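Local structure of mandelate racemase/muconate lactonizing enzyme/Enolase superfamily (Rhodobacter sphaeroides, 2HZG) at residues F204-E209 with A232-A237; G279-G282 with P286-R289; Y301-F306 with L310-S315. The protein belongs to the enolase superfamily, joining an N-terminal domain of the mandelate racemase/muconate lactonizing enzyme type to a TIM-barrel-like domain, modelled with bound sodium. All blocks are in the same frame, centred on the assembly; numbering follows the deposited sequence.

Interaction 1 (F204-E209 with A232-A237); sequences FGEDVE and AGALAA
With its first torsion at 177°, Val-208 turns CG1 anti to its own backbone N and sets CG2 beside that nitrogen, and it is CG2 that reaches Ala-237. This methyl packs on both Ala-237 CB and CA, 3.8 Å from each. The two backbones come nearest here, each in the first turn of its helix. At Glu-206, chi1 of -66° starts the chain past Ala-234, and its CG passes 4.3 Å from Ala-234 CB. Beyond that carbon the side chain stays extended through chi2 and leaves the contact: OE1 forms a salt bridge with Arg-289 of the second subunit. Gly-205 adds its carbonyl O, 4.3 Å from Ala-234 CB.

No hydrogen bond joins the two segments; each loop also has bonds of its own. Asp-207 is the centre of an inverse gamma turn and the N-cap of helix 208-212, its OD1 accepting from Ala-210 N. Ala-234 holds the matching place before helix 235-242, and its own inverse gamma turn is closed by Leu-235 N to Gly-233 O at 2.9 Å. The same two loops are tied just ahead of 232-237 by backbone bonds between Phe-204 and Pro-229 and between Gly-205 and Asp-231. His-260 of the second subunit packs on both Glu-206 and Ala-234, which puts this edge of the contact at the dimer interface.

Each segment is a loop running into a helix after a barrel strand, 195-199 for one and 225-227 for the other. Those strands end in Asp-199 and Glu-227, two of the sodium ligands. The contact packs together, outside the metal site, the helix starts of two consecutive beta-alpha units of the TIM barrel, whose metal ligands sit at the C-terminal strand ends.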
# COMPACT_ATOMS: atom_id res chain seq x y z
N PHE A 204 -1.87 5.59 18.55
CA PHE A 204 -1.07 4.79 19.49
C PHE A 204 -0.02 3.95 18.79
O PHE A 204 0.82 3.35 19.45
CB PHE A 204 -1.96 3.99 20.45
CG PHE A 204 -2.93 4.85 21.21
CD1 PHE A 204 -2.47 5.80 22.12
CD2 PHE A 204 -4.31 4.73 20.98
CE1 PHE A 204 -3.38 6.63 22.80
CE2 PHE A 204 -5.22 5.55 21.64
CZ PHE A 204 -4.75 6.50 22.56
N GLY A 205 -0.07 3.93 17.45
CA GLY A 205 0.95 3.28 16.62
C GLY A 205 0.95 1.77 16.84
O GLY A 205 0.16 1.05 16.23
N GLU A 206 1.83 1.31 17.72
CA GLU A 206 1.84 -0.10 18.16
C GLU A 206 1.84 -0.22 19.69
O GLU A 206 2.07 -1.30 20.24
CB GLU A 206 3.08 -0.82 17.60
CG GLU A 206 3.07 -0.95 16.09
CD GLU A 206 4.35 -1.60 15.57
OE1 GLU A 206 4.53 -2.80 15.82
OE2 GLU A 206 5.18 -0.91 14.94
N ASP A 207 1.57 0.89 20.37
CA ASP A 207 1.70 0.95 21.83
C ASP A 207 0.39 0.47 22.47
O ASP A 207 -0.53 1.28 22.74
CB ASP A 207 2.06 2.38 22.22
CG ASP A 207 2.51 2.51 23.67
OD1 ASP A 207 2.22 1.64 24.51
OD2 ASP A 207 3.13 3.54 23.96
N VAL A 208 0.28 -0.85 22.64
CA VAL A 208 -0.91 -1.46 23.23
C VAL A 208 -1.20 -0.86 24.62
O VAL A 208 -2.36 -0.59 24.96
CB VAL A 208 -0.81 -3.00 23.32
CG1 VAL A 208 -2.04 -3.59 24.02
CG2 VAL A 208 -0.66 -3.60 21.92
N GLU A 209 -0.14 -0.66 25.41
CA GLU A 209 -0.34 -0.18 26.77
C GLU A 209 -0.85 1.26 26.83
O GLU A 209 -1.74 1.54 27.62
CB GLU A 209 0.91 -0.40 27.63
CG GLU A 209 1.34 -1.91 27.69
CD GLU A 209 0.25 -2.83 28.27
OE1 GLU A 209 -0.47 -2.43 29.22
OE2 GLU A 209 0.09 -3.96 27.76
N ALA A 232 -2.57 0.53 10.71
CA ALA A 232 -3.56 -0.32 10.02
C ALA A 232 -3.17 -1.80 9.95
O ALA A 232 -4.02 -2.69 10.10
CB ALA A 232 -3.84 0.22 8.62
N GLY A 233 -1.89 -2.07 9.74
CA GLY A 233 -1.39 -3.45 9.67
C GLY A 233 -1.10 -4.12 11.00
O GLY A 233 -0.82 -5.33 11.03
N ALA A 234 -1.16 -3.37 12.10
CA ALA A 234 -0.84 -3.91 13.44
C ALA A 234 -1.99 -4.74 14.03
O ALA A 234 -2.62 -4.33 15.00
CB ALA A 234 -0.42 -2.81 14.40
N LEU A 235 -2.21 -5.92 13.46
CA LEU A 235 -3.36 -6.75 13.80
C LEU A 235 -3.22 -7.40 15.17
O LEU A 235 -4.20 -7.54 15.90
CB LEU A 235 -3.58 -7.83 12.73
CG LEU A 235 -3.64 -7.30 11.29
CD1 LEU A 235 -3.73 -8.47 10.31
CD2 LEU A 235 -4.78 -6.28 11.09
N ALA A 236 -2.00 -7.81 15.52
CA ALA A 236 -1.73 -8.39 16.83
C ALA A 236 -1.96 -7.35 17.94
O ALA A 236 -2.51 -7.68 18.99
CB ALA A 236 -0.31 -8.98 16.88
N ALA A 237 -1.54 -6.10 17.70
CA ALA A 237 -1.84 -5.00 18.62
C ALA A 237 -3.36 -4.83 18.83
O ALA A 237 -3.83 -4.71 19.98
CB ALA A 237 -1.20 -3.71 18.14

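Interaction 2 (G279-G282 with P286-R289); sequences GRIG and PAKR
Ile-281 against Pro-286 and Ala-287 is a buried, apolar contact inside a single beta-alpha connection, where the short helical turn after strand 273-276 folds against the start of helix 284-297. Ile-281 CG2 does most of the side-chain work. A chi1 of -153° turns CG1 roughly anti to the backbone N and leaves CG2 between that nitrogen and the carbonyl carbon, facing the helix. This methyl meets Pro-286 CB at 4.0 Å, and it also lies 3.9 Å from Ala-287 N and close to Ala-287 CB. The isoleucine and the proline ring slide past each other in opposite directions rather than butting end on.

Backbone carbonyls of the same segment touch the ring as well. Ile-281 O sits 3.4 Å from Pro-286 CB, with CG hardly further off, while Gly-282 O is 3.6 Å from Pro-286 CD. In the parallel barrel this element follows the sixth strand, and the proline, third residue of the next helix, falls in a first turn where a missing backbone N-H costs no regular helical bond. Gly-282 makes the exit from the short turn with a positive phi of 108°, which lets the chain swing round toward the helix.

On the barrel side, Ile-276 of strand 273-276 touches both Ile-281 and Ala-287. From elsewhere comes helix 99-118, which lays Glu-107 against Pro-286 and lends Ser-104 OG to Gly-282 N. One residue before Ile-281, Arg-280 reaches instead toward the metal site, its NH1 in a salt bridge with OE1 of the sodium ligand Glu-254.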
# COMPACT_ATOMS: atom_id res chain seq x y z
N GLY A 279 -13.72 4.64 -1.66
CA GLY A 279 -12.72 5.49 -2.31
C GLY A 279 -11.26 5.08 -2.09
O GLY A 279 -10.35 5.72 -2.63
N ARG A 280 -11.03 4.01 -1.32
CA ARG A 280 -9.66 3.53 -1.02
C ARG A 280 -9.45 2.06 -1.36
O ARG A 280 -8.36 1.67 -1.81
CB ARG A 280 -9.35 3.70 0.48
CG ARG A 280 -9.26 5.12 0.94
CD ARG A 280 -8.91 5.14 2.40
NE ARG A 280 -8.75 6.50 2.88
CZ ARG A 280 -8.84 6.87 4.16
NH1 ARG A 280 -9.10 5.98 5.10
NH2 ARG A 280 -8.69 8.14 4.48
N ILE A 281 -10.49 1.27 -1.14
CA ILE A 281 -10.38 -0.19 -1.25
C ILE A 281 -10.45 -0.74 -2.69
O ILE A 281 -10.28 -1.95 -2.89
CB ILE A 281 -11.42 -0.90 -0.34
CG1 ILE A 281 -10.91 -2.30 0.05
CG2 ILE A 281 -12.84 -0.93 -1.00
CD1 ILE A 281 -11.73 -2.97 1.13
N GLY A 282 -10.68 0.13 -3.68
CA GLY A 282 -10.85 -0.33 -5.06
C GLY A 282 -12.28 -0.24 -5.56
O GLY A 282 -12.62 -0.82 -6.60
N PRO A 286 -14.76 -4.67 -4.22
CA PRO A 286 -14.04 -5.15 -3.03
C PRO A 286 -14.81 -4.86 -1.74
O PRO A 286 -14.81 -5.70 -0.85
CB PRO A 286 -12.72 -4.36 -3.07
CG PRO A 286 -12.55 -4.04 -4.53
CD PRO A 286 -13.94 -3.74 -5.01
N ALA A 287 -15.47 -3.71 -1.67
CA ALA A 287 -16.26 -3.35 -0.51
C ALA A 287 -17.42 -4.33 -0.27
O ALA A 287 -17.64 -4.76 0.85
CB ALA A 287 -16.77 -1.93 -0.66
N LYS A 288 -18.15 -4.66 -1.33
CA LYS A 288 -19.21 -5.66 -1.28
C LYS A 288 -18.64 -7.04 -0.88
O LYS A 288 -19.26 -7.79 -0.13
CB LYS A 288 -19.90 -5.74 -2.65
CG LYS A 288 -20.94 -6.83 -2.80
CD LYS A 288 -22.17 -6.62 -1.91
CE LYS A 288 -23.33 -7.58 -2.33
NZ LYS A 288 -22.85 -9.00 -2.43
N ARG A 289 -17.46 -7.35 -1.41
CA ARG A 289 -16.77 -8.58 -1.03
C ARG A 289 -16.51 -8.59 0.49
O ARG A 289 -16.76 -9.59 1.15
CB ARG A 289 -15.48 -8.73 -1.83
CG ARG A 289 -14.86 -10.09 -1.73
CD ARG A 289 -13.59 -10.16 -2.54
NE ARG A 289 -12.88 -11.40 -2.24
CZ ARG A 289 -11.61 -11.62 -2.56
NH1 ARG A 289 -10.91 -10.68 -3.19
NH2 ARG A 289 -11.06 -12.78 -2.24

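Interaction 3 (Y301-F306 with L310-S315); sequences YVNHTF and LALSAS
Ala-311 is the first residue of the helix to meet the loop after strand 300-303, its CB lying 4.3 Å from Thr-305 CG2. Leu-312 follows, and its CA takes the same methyl at 3.6 Å; at Thr-305, chi1 of -55° sets OG1 beside the backbone N and puts CG2 anti to it. From the end of Leu-312, CD1 crosses to Asn-303 ND2 at 3.6 Å. That nitrogen spends a hydrogen on Thr-305 OG1 (2.9 Å, 154°), nearly in the amide plane, while Asn-303 OD1 accepts from Glu-329 N on the neighbouring strand. Three residues on, Ser-315 lays CB 3.5 Å from Thr-305 OG1, and its O is 3.3 Å from Asn-303 CB. Ser-315 OG bonds Cys-278 N and a water, 2.7 Å away, that lies within bonding distance of His-304 O and Thr-305 OG1. A second water accepts a hydrogen bond from Tyr-301 OH (2.6 Å) and donates to Ser-315 O. His-304 points its CB away from the helix, and its ND1 bonds Asp-277 OD2, near the sodium. The two segments thus share no direct hydrogen bond: apolar contacts join strand, loop and helix, and two waters bridge their polar atoms.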
# COMPACT_ATOMS: atom_id res chain seq x y z
N TYR A 301 -20.81 -4.28 9.50
CA TYR A 301 -20.18 -3.49 8.46
C TYR A 301 -20.70 -2.04 8.52
O TYR A 301 -21.88 -1.82 8.70
CB TYR A 301 -20.49 -4.12 7.10
CG TYR A 301 -19.86 -3.44 5.91
CD1 TYR A 301 -18.77 -4.03 5.24
CD2 TYR A 301 -20.40 -2.25 5.40
CE1 TYR A 301 -18.21 -3.41 4.12
CE2 TYR A 301 -19.84 -1.62 4.29
CZ TYR A 301 -18.75 -2.20 3.66
OH TYR A 301 -18.21 -1.59 2.57
N VAL A 302 -19.79 -1.08 8.38
CA VAL A 302 -20.14 0.33 8.35
C VAL A 302 -19.32 0.95 7.25
O VAL A 302 -18.19 0.53 7.00
CB VAL A 302 -19.83 1.08 9.71
CG1 VAL A 302 -20.62 2.39 9.80
CG2 VAL A 302 -20.13 0.21 10.96
N ASN A 303 -19.88 1.94 6.56
CA ASN A 303 -19.07 2.76 5.68
C ASN A 303 -18.08 3.61 6.48
O ASN A 303 -18.35 3.99 7.64
CB ASN A 303 -19.95 3.68 4.83
CG ASN A 303 -20.73 4.67 5.67
OD1 ASN A 303 -21.37 4.29 6.64
ND2 ASN A 303 -20.65 5.93 5.32
N HIS A 304 -16.92 3.88 5.87
CA HIS A 304 -16.12 5.02 6.26
C HIS A 304 -16.35 6.11 5.22
O HIS A 304 -16.04 5.92 4.04
CB HIS A 304 -14.61 4.72 6.34
CG HIS A 304 -13.79 5.96 6.51
ND1 HIS A 304 -13.28 6.67 5.44
CD2 HIS A 304 -13.46 6.66 7.62
CE1 HIS A 304 -12.65 7.74 5.89
NE2 HIS A 304 -12.75 7.76 7.21
N THR A 305 -16.91 7.25 5.65
CA THR A 305 -17.08 8.41 4.79
C THR A 305 -16.84 9.69 5.58
O THR A 305 -17.50 9.91 6.58
CB THR A 305 -18.52 8.52 4.22
OG1 THR A 305 -18.86 7.31 3.56
CG2 THR A 305 -18.62 9.69 3.23
N PHE A 306 -15.92 10.53 5.10
CA PHE A 306 -15.71 11.82 5.76
C PHE A 306 -15.84 12.99 4.75
O PHE A 306 -15.49 14.13 5.06
CB PHE A 306 -14.34 11.84 6.48
CG PHE A 306 -14.30 12.74 7.70
CD1 PHE A 306 -15.09 12.46 8.83
CD2 PHE A 306 -13.48 13.87 7.73
CE1 PHE A 306 -15.04 13.26 9.95
CE2 PHE A 306 -13.44 14.71 8.86
CZ PHE A 306 -14.23 14.40 9.97
N LEU A 310 -21.20 12.13 -2.94
CA LEU A 310 -20.85 11.13 -3.95
C LEU A 310 -20.10 9.95 -3.30
O LEU A 310 -20.42 8.78 -3.54
CB LEU A 310 -20.03 11.74 -5.09
CG LEU A 310 -19.60 10.78 -6.22
CD1 LEU A 310 -20.84 10.24 -6.99
CD2 LEU A 310 -18.58 11.46 -7.16
N ALA A 311 -19.10 10.27 -2.47
CA ALA A 311 -18.38 9.29 -1.64
C ALA A 311 -19.33 8.58 -0.69
O ALA A 311 -19.24 7.36 -0.53
CB ALA A 311 -17.24 9.98 -0.86
N LEU A 312 -20.23 9.34 -0.05
CA LEU A 312 -21.22 8.74 0.86
C LEU A 312 -22.08 7.71 0.15
O LEU A 312 -22.23 6.59 0.62
CB LEU A 312 -22.12 9.81 1.51
CG LEU A 312 -23.22 9.32 2.49
CD1 LEU A 312 -22.67 8.43 3.65
CD2 LEU A 312 -23.98 10.55 3.03
N SER A 313 -22.66 8.11 -0.98
CA SER A 313 -23.49 7.22 -1.75
C SER A 313 -22.71 5.96 -2.08
O SER A 313 -23.21 4.86 -1.87
CB SER A 313 -23.96 7.90 -3.04
OG SER A 313 -24.44 6.89 -3.92
N ALA A 314 -21.47 6.12 -2.55
CA ALA A 314 -20.68 4.96 -2.97
C ALA A 314 -20.42 4.03 -1.81
O ALA A 314 -20.55 2.82 -1.95
CB ALA A 314 -19.37 5.40 -3.62
N SER A 315 -20.10 4.59 -0.65
CA SER A 315 -19.75 3.76 0.50
C SER A 315 -20.97 3.16 1.21
O SER A 315 -20.82 2.26 2.02
CB SER A 315 -18.80 4.49 1.46
OG SER A 315 -17.45 4.56 0.90
O HOH W 1 -18.51 0.99 2.40
O HOH W 2 -16.56 7.04 1.66

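Following the chain from the N terminus, interaction 1 comes first and closes the longest loop, an excursion of 22 residues that includes strand 225-227. Interactions 2 and 3 come later, each with only three residues between its segments. The contacts run in series, none nested or crossed. Interaction 1 stands apart, its centre about 23 Å from that of interaction 2, yet its first segment is linked across the dimer to the 286-289 segment of the second subunit. Interaction 2 joins helices 278-281 and 284-297, interaction 3 joins strand 300-303 and its loop to helix 309-316, and Tyr-301 on Ala-287 connects them, OH lying 3.5 Å from CB.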